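Local coordinates for beta subunit of photoactivated adenylyl cyclase (Beggiatoa sp. PS, PDB 5M2A) that makes cyclic AMP from ATP under blue-light control, coupling a flavin-binding BLUF photoreceptor to a class III adenylyl cyclase domain, at the interface of chains A and B. Residues are numbered along the deposited sequence; one frame, centred on the assembly and turned at random. Chains: chain A/B, Beta subunit of photoactivated adenylyl cyclase.

Helix 110-129 of chain A takes part in all three contacts. Contact 1 pairs it with helix 110-128 of chain B, and lies about 15 Å from contact 2 and about 14 Å from contact 3, measured between centres of C-alpha atoms. Contacts 2 and 3 sit about 6 Å apart and share A:Lys128, B:Leu265 and B:Lys266, where the end of the same helix meets the start of strand 266-272 in the partner's cyclase region. Two-fold symmetry repeats every contact with the chains exchanged. The helix thus touches both the partner's helix and its cyclase, a plausible path for the light signal.

Contact 1: the interface of chains A and B. Residues chain A 80, 123, 127, 130, 138, 144; chain B 122, 125-126, 129.
B:Leu126 projects from helix 110-128 into a pocket of chain A and spends its two methyls on different neighbours. CD2 meets the CD1 methyl of A:Ile138 at 3.5 Å, while CD1 lies over the face of the A:His123 imidazole, 3.8 Å from the ring centroid. A forked leucine suits this place because one branch can serve an aliphatic partner and the other an aromatic face. Beside it, A:Met130 bends at chi2 (-55°) and chi3 (-71°), which curls its CE methyl against B:Tyr129, where it reaches CD2 at 3.3 Å; the flexible thioether packs against both B:Leu126 and B:Tyr129, its side chain crossing both at about a right angle. At the flank, the rigid A:Pro144 ring sets CG 3.8 Å from CG1 of B:Val125, and its CB also approaches the B:Tyr129 hydroxyl. The polar rim is built on the edge of A:His123. Its NE2 shares a nearly straight hydrogen bond of 2.8 Å with OG of B:Ser122, lying in the ring plane, and a serine is small enough to place a hydroxyl there between two close helices. The other ring nitrogen, ND1, donates to OE1 of A:Glu127, an in-chain bond that, with the serine bond at NE2, should hold the ring's rotation and would probably polarise it. The B:Ser122 hydroxyl also contacts a water, which lies 2.9 Å from the backbone O of A:Leu80.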
ATOM      1  N   LEU A  80      16.050   9.697   4.038  1.00 25.34           N
ATOM      2  CA  LEU A  80      15.768   8.455   4.750  1.00 31.47           C
ATOM      3  C   LEU A  80      15.864   8.580   6.257  1.00 29.40           C
ATOM      4  O   LEU A  80      15.200   7.825   6.978  1.00 31.39           O
ATOM      5  CB  LEU A  80      16.734   7.356   4.306  1.00 33.49           C
ATOM      6  CG  LEU A  80      16.645   6.905   2.856  1.00 33.55           C
ATOM      7  CD1 LEU A  80      17.712   5.858   2.621  1.00 37.36           C
ATOM      8  CD2 LEU A  80      15.260   6.358   2.558  1.00 29.52           C
ATOM      9  N   HIS A 123      14.263  -1.105  -2.211  1.00 19.88           N
ATOM     10  CA  HIS A 123      13.661  -0.002  -1.471  1.00 19.69           C
ATOM     11  C   HIS A 123      12.907   0.937  -2.403  1.00 19.57           C
ATOM     12  O   HIS A 123      11.773   1.346  -2.113  1.00 22.26           O
ATOM     13  CB  HIS A 123      14.768   0.748  -0.713  1.00 19.06           C
ATOM     14  CG  HIS A 123      14.272   1.755   0.285  1.00 20.19           C
ATOM     15  ND1 HIS A 123      13.801   3.001  -0.073  1.00 21.05           N
ATOM     16  CD2 HIS A 123      14.225   1.714   1.636  1.00 22.26           C
ATOM     17  CE1 HIS A 123      13.467   3.677   1.015  1.00 22.71           C
ATOM     18  NE2 HIS A 123      13.710   2.914   2.067  1.00 23.75           N
ATOM     19  N   GLU A 127       8.903   1.950  -2.266  1.00 19.58           N
ATOM     20  CA  GLU A 127       8.447   3.338  -2.158  1.00 20.40           C
ATOM     21  C   GLU A 127       7.219   3.604  -3.004  1.00 25.01           C
ATOM     22  O   GLU A 127       6.356   4.407  -2.619  1.00 23.07           O
ATOM     23  CB  GLU A 127       9.548   4.306  -2.593  1.00 22.95           C
ATOM     24  CG  GLU A 127      10.660   4.480  -1.582  1.00 24.33           C
ATOM     25  CD  GLU A 127      11.851   5.166  -2.209  1.00 28.26           C
ATOM     26  OE1 GLU A 127      12.975   4.619  -2.133  1.00 26.82           O
ATOM     27  OE2 GLU A 127      11.649   6.240  -2.820  1.00 26.03           O
ATOM     28  N   MET A 130       3.829   2.832  -1.304  1.00 28.86           N
ATOM     29  CA  MET A 130       3.470   3.456  -0.042  1.00 27.36           C
ATOM     30  C   MET A 130       2.361   4.488  -0.239  1.00 28.69           C
ATOM     31  O   MET A 130       2.292   5.142  -1.280  1.00 29.89           O
ATOM     32  CB  MET A 130       4.681   4.135   0.573  1.00 26.53           C
ATOM     33  CG  MET A 130       5.851   3.188   0.804  1.00 22.50           C
ATOM     34  SD  MET A 130       5.373   1.773   1.805  1.00 30.09           S
ATOM     35  CE  MET A 130       5.164   2.537   3.328  1.00 41.74           C
ATOM     36  N   ILE A 138       8.508   9.822   6.278  1.00 26.14           N
ATOM     37  CA  ILE A 138       9.900   9.395   6.166  1.00 25.81           C
ATOM     38  C   ILE A 138      10.773  10.549   5.702  1.00 29.37           C
ATOM     39  O   ILE A 138      11.883  10.752   6.211  1.00 30.69           O
ATOM     40  CB  ILE A 138      10.008   8.186   5.220  1.00 25.58           C
ATOM     41  CG1 ILE A 138       9.337   6.975   5.859  1.00 30.73           C
ATOM     42  CG2 ILE A 138      11.473   7.875   4.906  1.00 27.70           C
ATOM     43  CD1 ILE A 138       9.184   5.838   4.930  1.00 28.60           C
ATOM     44  N   PRO A 144       7.302   6.290  10.481  1.00 27.06           N
ATOM     45  CA  PRO A 144       5.833   6.209  10.386  1.00 25.72           C
ATOM     46  C   PRO A 144       5.226   5.171  11.311  1.00 27.45           C
ATOM     47  O   PRO A 144       4.071   5.324  11.715  1.00 27.70           O
ATOM     48  CB  PRO A 144       5.592   5.870   8.905  1.00 25.44           C
ATOM     49  CG  PRO A 144       6.886   5.296   8.415  1.00 25.06           C
ATOM     50  CD  PRO A 144       7.968   5.960   9.210  1.00 25.38           C
TER
ATOM     51  N   SER B 122      15.215   1.079   6.867  1.00 19.97           N
ATOM     52  CA  SER B 122      14.118   1.770   6.196  1.00 22.69           C
ATOM     53  C   SER B 122      13.316   0.804   5.336  1.00 24.73           C
ATOM     54  O   SER B 122      12.078   0.859   5.302  1.00 21.73           O
ATOM     55  CB  SER B 122      14.676   2.908   5.346  1.00 23.31           C
ATOM     56  OG  SER B 122      13.632   3.633   4.727  1.00 24.17           O
ATOM     57  N   VAL B 125      10.860  -1.061   7.375  1.00 23.82           N
ATOM     58  CA  VAL B 125       9.677  -0.274   7.707  1.00 22.70           C
ATOM     59  C   VAL B 125       8.684  -0.316   6.553  1.00 20.91           C
ATOM     60  O   VAL B 125       7.499  -0.601   6.747  1.00 23.96           O
ATOM     61  CB  VAL B 125      10.060   1.176   8.055  1.00 24.29           C
ATOM     62  CG1 VAL B 125       8.795   2.015   8.294  1.00 28.62           C
ATOM     63  CG2 VAL B 125      10.948   1.214   9.280  1.00 29.26           C
ATOM     64  N   LEU B 126       9.165  -0.054   5.334  1.00 20.79           N
ATOM     65  CA  LEU B 126       8.285  -0.063   4.166  1.00 20.90           C
ATOM     66  C   LEU B 126       7.594  -1.409   3.996  1.00 19.07           C
ATOM     67  O   LEU B 126       6.428  -1.467   3.584  1.00 19.89           O
ATOM     68  CB  LEU B 126       9.069   0.268   2.900  1.00 19.54           C
ATOM     69  CG  LEU B 126       9.835   1.584   2.788  1.00 22.75           C
ATOM     70  CD1 LEU B 126      10.254   1.774   1.337  1.00 28.19           C
ATOM     71  CD2 LEU B 126       8.987   2.749   3.255  1.00 24.55           C
ATOM     72  N   TYR B 129       4.076  -2.015   5.348  1.00 25.81           N
ATOM     73  CA  TYR B 129       2.926  -1.427   4.679  1.00 23.46           C
ATOM     74  C   TYR B 129       2.620  -2.073   3.339  1.00 30.24           C
ATOM     75  O   TYR B 129       1.680  -1.645   2.658  1.00 28.70           O
ATOM     76  CB  TYR B 129       3.141   0.070   4.472  1.00 30.29           C
ATOM     77  CG  TYR B 129       3.232   0.888   5.744  1.00 28.46           C
ATOM     78  CD1 TYR B 129       2.085   1.300   6.412  1.00 28.91           C
ATOM     79  CD2 TYR B 129       4.466   1.259   6.267  1.00 32.01           C
ATOM     80  CE1 TYR B 129       2.168   2.055   7.567  1.00 29.43           C
ATOM     81  CE2 TYR B 129       4.560   2.016   7.412  1.00 28.53           C
ATOM     82  CZ  TYR B 129       3.415   2.410   8.061  1.00 26.69           C
ATOM     83  OH  TYR B 129       3.499   3.159   9.210  1.00 29.71           O
TER
HETATM   84  O   HOH W   1      13.552   5.500   6.449  1.00 38.34           O

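Contact 2: the interface of chains A and B. Residues chain A 128, 188-189, 198, 201; chain B 265-267.
B:Lys266 sets out with CG anti to its backbone N (chi1 166°) and then bends at chi2 (73°), a course that lays its aliphatic stem against A:Thr188 at CB and A:Phe201 at CG and carries the terminal amino group away from them. CB meets the A:Thr188 methyl CG2 at 3.7 Å, the two side chains crossing at about a right angle. The methyl is aimed at the partner because A:Thr188 holds CG2 anti to its own backbone N, with chi1 at -61° for OG1. Further along, CG of B:Lys266 lies 3.7 Å from CZ at the far end of the A:Phe201 ring, the two side chains sliding past each other in opposite directions, and A:Val198 adds CG1 beside the same methylenes. A lysine suits this place because its long hydrocarbon part packs against apolar neighbours while its polar end still reaches a partner, here the backbone O of B:Met267 in its own chain. The main chain joins the subunits directly: N of B:Met267 donates a nearly straight bond of 2.8 Å to the carbonyl O of A:Lys128, arriving from above the carbonyl plane. This gives a carbonyl near the end of helix 110-129 a partner in the opposite subunit. A:Thr188 also has a polar role: a water lies 3.0 Å from the hydroxyl OG1 of A:Thr188 and 2.8 Å from the backbone O of B:Lys266.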
ATOM      1  N   LYS A 128       7.139   2.982  -4.178  1.00 19.96           N
ATOM      2  CA  LYS A 128       6.010   3.259  -5.053  1.00 21.97           C
ATOM      3  C   LYS A 128       4.691   2.759  -4.478  1.00 20.31           C
ATOM      4  O   LYS A 128       3.637   3.310  -4.819  1.00 22.77           O
ATOM      5  CB  LYS A 128       6.242   2.637  -6.426  1.00 25.97           C
ATOM      6  CG  LYS A 128       7.531   3.075  -7.099  1.00 34.37           C
ATOM      7  CD  LYS A 128       7.602   2.528  -8.516  1.00 34.88           C
ATOM      8  CE  LYS A 128       8.867   2.984  -9.219  1.00 37.58           C
ATOM      9  NZ  LYS A 128       8.972   4.456  -9.197  1.00 34.44           N
ATOM     10  N   THR A 188      -3.264  10.161 -10.314  1.00 16.32           N
ATOM     11  CA  THR A 188      -2.179  10.332  -9.350  1.00 20.01           C
ATOM     12  C   THR A 188      -1.338  11.568  -9.659  1.00 20.99           C
ATOM     13  O   THR A 188      -0.959  12.328  -8.751  1.00 19.41           O
ATOM     14  CB  THR A 188      -1.305   9.080  -9.347  1.00 19.11           C
ATOM     15  OG1 THR A 188      -2.100   7.966  -8.964  1.00 18.32           O
ATOM     16  CG2 THR A 188      -0.152   9.230  -8.351  1.00 18.63           C
ATOM     17  N   ARG A 189      -1.001  11.772 -10.934  1.00 18.16           N
ATOM     18  CA  ARG A 189      -0.192  12.931 -11.295  1.00 19.51           C
ATOM     19  C   ARG A 189      -0.875  14.226 -10.883  1.00 16.95           C
ATOM     20  O   ARG A 189      -0.252  15.113 -10.286  1.00 18.85           O
ATOM     21  CB  ARG A 189       0.106  12.928 -12.799  1.00 18.18           C
ATOM     22  CG  ARG A 189       0.794  14.197 -13.279  1.00 23.72           C
ATOM     23  CD  ARG A 189       1.220  14.116 -14.742  1.00 28.15           C
ATOM     24  NE  ARG A 189       0.232  13.439 -15.575  1.00 23.63           N
ATOM     25  CZ  ARG A 189      -0.818  14.037 -16.135  1.00 33.62           C
ATOM     26  NH1 ARG A 189      -1.042  15.341 -15.940  1.00 26.53           N
ATOM     27  NH2 ARG A 189      -1.655  13.326 -16.885  1.00 31.23           N
ATOM     28  N   VAL A 198      -2.498  10.714  -2.455  1.00 17.95           N
ATOM     29  CA  VAL A 198      -3.148   9.455  -2.800  1.00 17.30           C
ATOM     30  C   VAL A 198      -2.982   8.486  -1.637  1.00 19.51           C
ATOM     31  O   VAL A 198      -1.887   8.348  -1.075  1.00 24.76           O
ATOM     32  CB  VAL A 198      -2.560   8.868  -4.092  1.00 22.90           C
ATOM     33  CG1 VAL A 198      -3.144   7.475  -4.356  1.00 24.26           C
ATOM     34  CG2 VAL A 198      -2.852   9.777  -5.274  1.00 20.33           C
ATOM     35  N   PHE A 201      -5.476   2.612  -4.176  1.00 18.93           N
ATOM     36  CA  PHE A 201      -6.390   2.208  -5.241  1.00 19.57           C
ATOM     37  C   PHE A 201      -7.259   1.061  -4.732  1.00 24.33           C
ATOM     38  O   PHE A 201      -6.753   0.107  -4.132  1.00 22.32           O
ATOM     39  CB  PHE A 201      -5.630   1.750  -6.491  1.00 16.79           C
ATOM     40  CG  PHE A 201      -4.653   2.751  -7.023  1.00 17.55           C
ATOM     41  CD1 PHE A 201      -4.882   4.106  -6.900  1.00 19.36           C
ATOM     42  CD2 PHE A 201      -3.483   2.329  -7.644  1.00 15.00           C
ATOM     43  CE1 PHE A 201      -3.967   5.034  -7.398  1.00 19.27           C
ATOM     44  CE2 PHE A 201      -2.575   3.242  -8.131  1.00 17.22           C
ATOM     45  CZ  PHE A 201      -2.813   4.593  -8.011  1.00 21.10           C
TER
ATOM     46  N   LEU B 265       4.733   6.877 -10.215  1.00 28.33           N
ATOM     47  CA  LEU B 265       4.485   7.732  -9.056  1.00 26.40           C
ATOM     48  C   LEU B 265       3.757   7.000  -7.937  1.00 27.34           C
ATOM     49  O   LEU B 265       3.920   7.355  -6.768  1.00 31.27           O
ATOM     50  CB  LEU B 265       3.677   8.967  -9.458  1.00 38.07           C
ATOM     51  CG  LEU B 265       4.435  10.260  -9.760  1.00 48.44           C
ATOM     52  CD1 LEU B 265       5.293  10.112 -11.006  1.00 54.51           C
ATOM     53  CD2 LEU B 265       3.457  11.423  -9.900  1.00 46.83           C
ATOM     54  N   LYS B 266       2.943   5.998  -8.257  1.00 23.57           N
ATOM     55  CA  LYS B 266       2.198   5.308  -7.215  1.00 20.84           C
ATOM     56  C   LYS B 266       1.657   4.001  -7.769  1.00 21.15           C
ATOM     57  O   LYS B 266       0.984   4.000  -8.805  1.00 20.32           O
ATOM     58  CB  LYS B 266       1.052   6.187  -6.694  1.00 31.46           C
ATOM     59  CG  LYS B 266       0.043   5.462  -5.864  1.00 31.83           C
ATOM     60  CD  LYS B 266       0.571   5.122  -4.518  1.00 43.76           C
ATOM     61  CE  LYS B 266      -0.508   4.383  -3.732  1.00 43.76           C
ATOM     62  NZ  LYS B 266       0.096   3.444  -2.764  1.00 39.48           N
ATOM     63  N   MET B 267       1.967   2.906  -7.075  1.00 19.38           N
ATOM     64  CA  MET B 267       1.542   1.559  -7.402  1.00 20.64           C
ATOM     65  C   MET B 267       0.644   1.025  -6.296  1.00 19.00           C
ATOM     66  O   MET B 267       0.707   1.467  -5.145  1.00 18.13           O
ATOM     67  CB  MET B 267       2.754   0.618  -7.559  1.00 19.71           C
ATOM     68  CG  MET B 267       3.627   0.930  -8.762  1.00 20.29           C
ATOM     69  SD  MET B 267       2.805   0.617 -10.346  1.00 22.72           S
ATOM     70  CE  MET B 267       2.504  -1.147 -10.277  1.00 24.58           C
TER
HETATM   71  O   HOH W   2      -0.375   5.906 -10.326  1.00 25.80           O

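Contact 3: the interface of chains A and B. Residues chain A 128; chain B 145, 264-266.
The aliphatic chain of A:Lys128 runs between B:Leu145 on one side and the B:Ser264 backbone on the other. On the leucine side the touch is light: the CD1 methyl of B:Leu145 lies 4.2 Å from CD of the lysine. A branched apolar residue suits this place, for it can border methylenes without competing for the polar end. On the other side CG, CD and CE all pass near the carbonyl oxygen of B:Ser264, with CD at 3.6 Å. The chain is extended through chi2 and chi3 and turns at chi4 (-55°), and this last turn folds the terminal amino group back towards that oxygen. NZ then donates a hydrogen bond of 2.8 Å to O of B:Ser264, in the carbonyl plane and on a lone pair, with a C=O...N angle of 127°. A long, flexible side chain with a donor at its end suits the span from the helix to this loop, and its charge would probably strengthen the bond to the neutral carbonyl. With an alanine here, the B:Ser264 carbonyl would probably lose its partner in the other chain, the loop before strand 266-272 would be freer to shift, and a gap would open beside B:Leu145. B:Ser264 contributes mainly through its backbone, and its short side chain stays beside the amino group: CB of B:Ser264 stands 3.8 Å from NZ of A:Lys128.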
ATOM      1  N   LYS A 128       7.139   2.982  -4.178  1.00 19.96           N
ATOM      2  CA  LYS A 128       6.010   3.259  -5.053  1.00 21.97           C
ATOM      3  C   LYS A 128       4.691   2.759  -4.478  1.00 20.31           C
ATOM      4  O   LYS A 128       3.637   3.310  -4.819  1.00 22.77           O
ATOM      5  CB  LYS A 128       6.242   2.637  -6.426  1.00 25.97           C
ATOM      6  CG  LYS A 128       7.531   3.075  -7.099  1.00 34.37           C
ATOM      7  CD  LYS A 128       7.602   2.528  -8.516  1.00 34.88           C
ATOM      8  CE  LYS A 128       8.867   2.984  -9.219  1.00 37.58           C
ATOM      9  NZ  LYS A 128       8.972   4.456  -9.197  1.00 34.44           N
TER
ATOM     10  N   LEU B 145       6.539  -4.937 -10.701  1.00 27.94           N
ATOM     11  CA  LEU B 145       6.366  -3.818 -11.621  1.00 27.70           C
ATOM     12  C   LEU B 145       6.263  -4.242 -13.082  1.00 34.98           C
ATOM     13  O   LEU B 145       5.943  -3.398 -13.929  1.00 38.25           O
ATOM     14  CB  LEU B 145       7.535  -2.835 -11.475  1.00 27.59           C
ATOM     15  CG  LEU B 145       7.729  -2.208 -10.094  1.00 29.35           C
ATOM     16  CD1 LEU B 145       8.842  -1.162 -10.115  1.00 32.04           C
ATOM     17  CD2 LEU B 145       6.422  -1.601  -9.613  1.00 24.67           C
ATOM     18  N   SER B 264       4.702   4.966 -12.191  1.00 26.43           N
ATOM     19  CA  SER B 264       5.929   5.099 -11.417  1.00 26.06           C
ATOM     20  C   SER B 264       5.745   6.000 -10.208  1.00 30.41           C
ATOM     21  O   SER B 264       6.524   5.896  -9.255  1.00 31.71           O
ATOM     22  CB  SER B 264       7.066   5.620 -12.306  1.00 31.82           C
ATOM     23  OG  SER B 264       6.689   6.815 -12.965  1.00 44.74           O
ATOM     24  N   LEU B 265       4.733   6.877 -10.215  1.00 28.33           N
ATOM     25  CA  LEU B 265       4.485   7.732  -9.056  1.00 26.40           C
ATOM     26  C   LEU B 265       3.757   7.000  -7.937  1.00 27.34           C
ATOM     27  O   LEU B 265       3.920   7.355  -6.768  1.00 31.27           O
ATOM     28  CB  LEU B 265       3.677   8.967  -9.458  1.00 38.07           C
ATOM     29  CG  LEU B 265       4.435  10.260  -9.760  1.00 48.44           C
ATOM     30  CD1 LEU B 265       5.293  10.112 -11.006  1.00 54.51           C
ATOM     31  CD2 LEU B 265       3.457  11.423  -9.900  1.00 46.83           C
ATOM     32  N   LYS B 266       2.943   5.998  -8.257  1.00 23.57           N
ATOM     33  CA  LYS B 266       2.198   5.308  -7.215  1.00 20.84           C
ATOM     34  C   LYS B 266       1.657   4.001  -7.769  1.00 21.15           C
ATOM     35  O   LYS B 266       0.984   4.000  -8.805  1.00 20.32           O
ATOM     36  CB  LYS B 266       1.052   6.187  -6.694  1.00 31.46           C
ATOM     37  CG  LYS B 266       0.043   5.462  -5.864  1.00 31.83           C
ATOM     38  CD  LYS B 266       0.571   5.122  -4.518  1.00 43.76           C
ATOM     39  CE  LYS B 266      -0.508   4.383  -3.732  1.00 43.76           C
ATOM     40  NZ  LYS B 266       0.096   3.444  -2.764  1.00 39.48           N
TER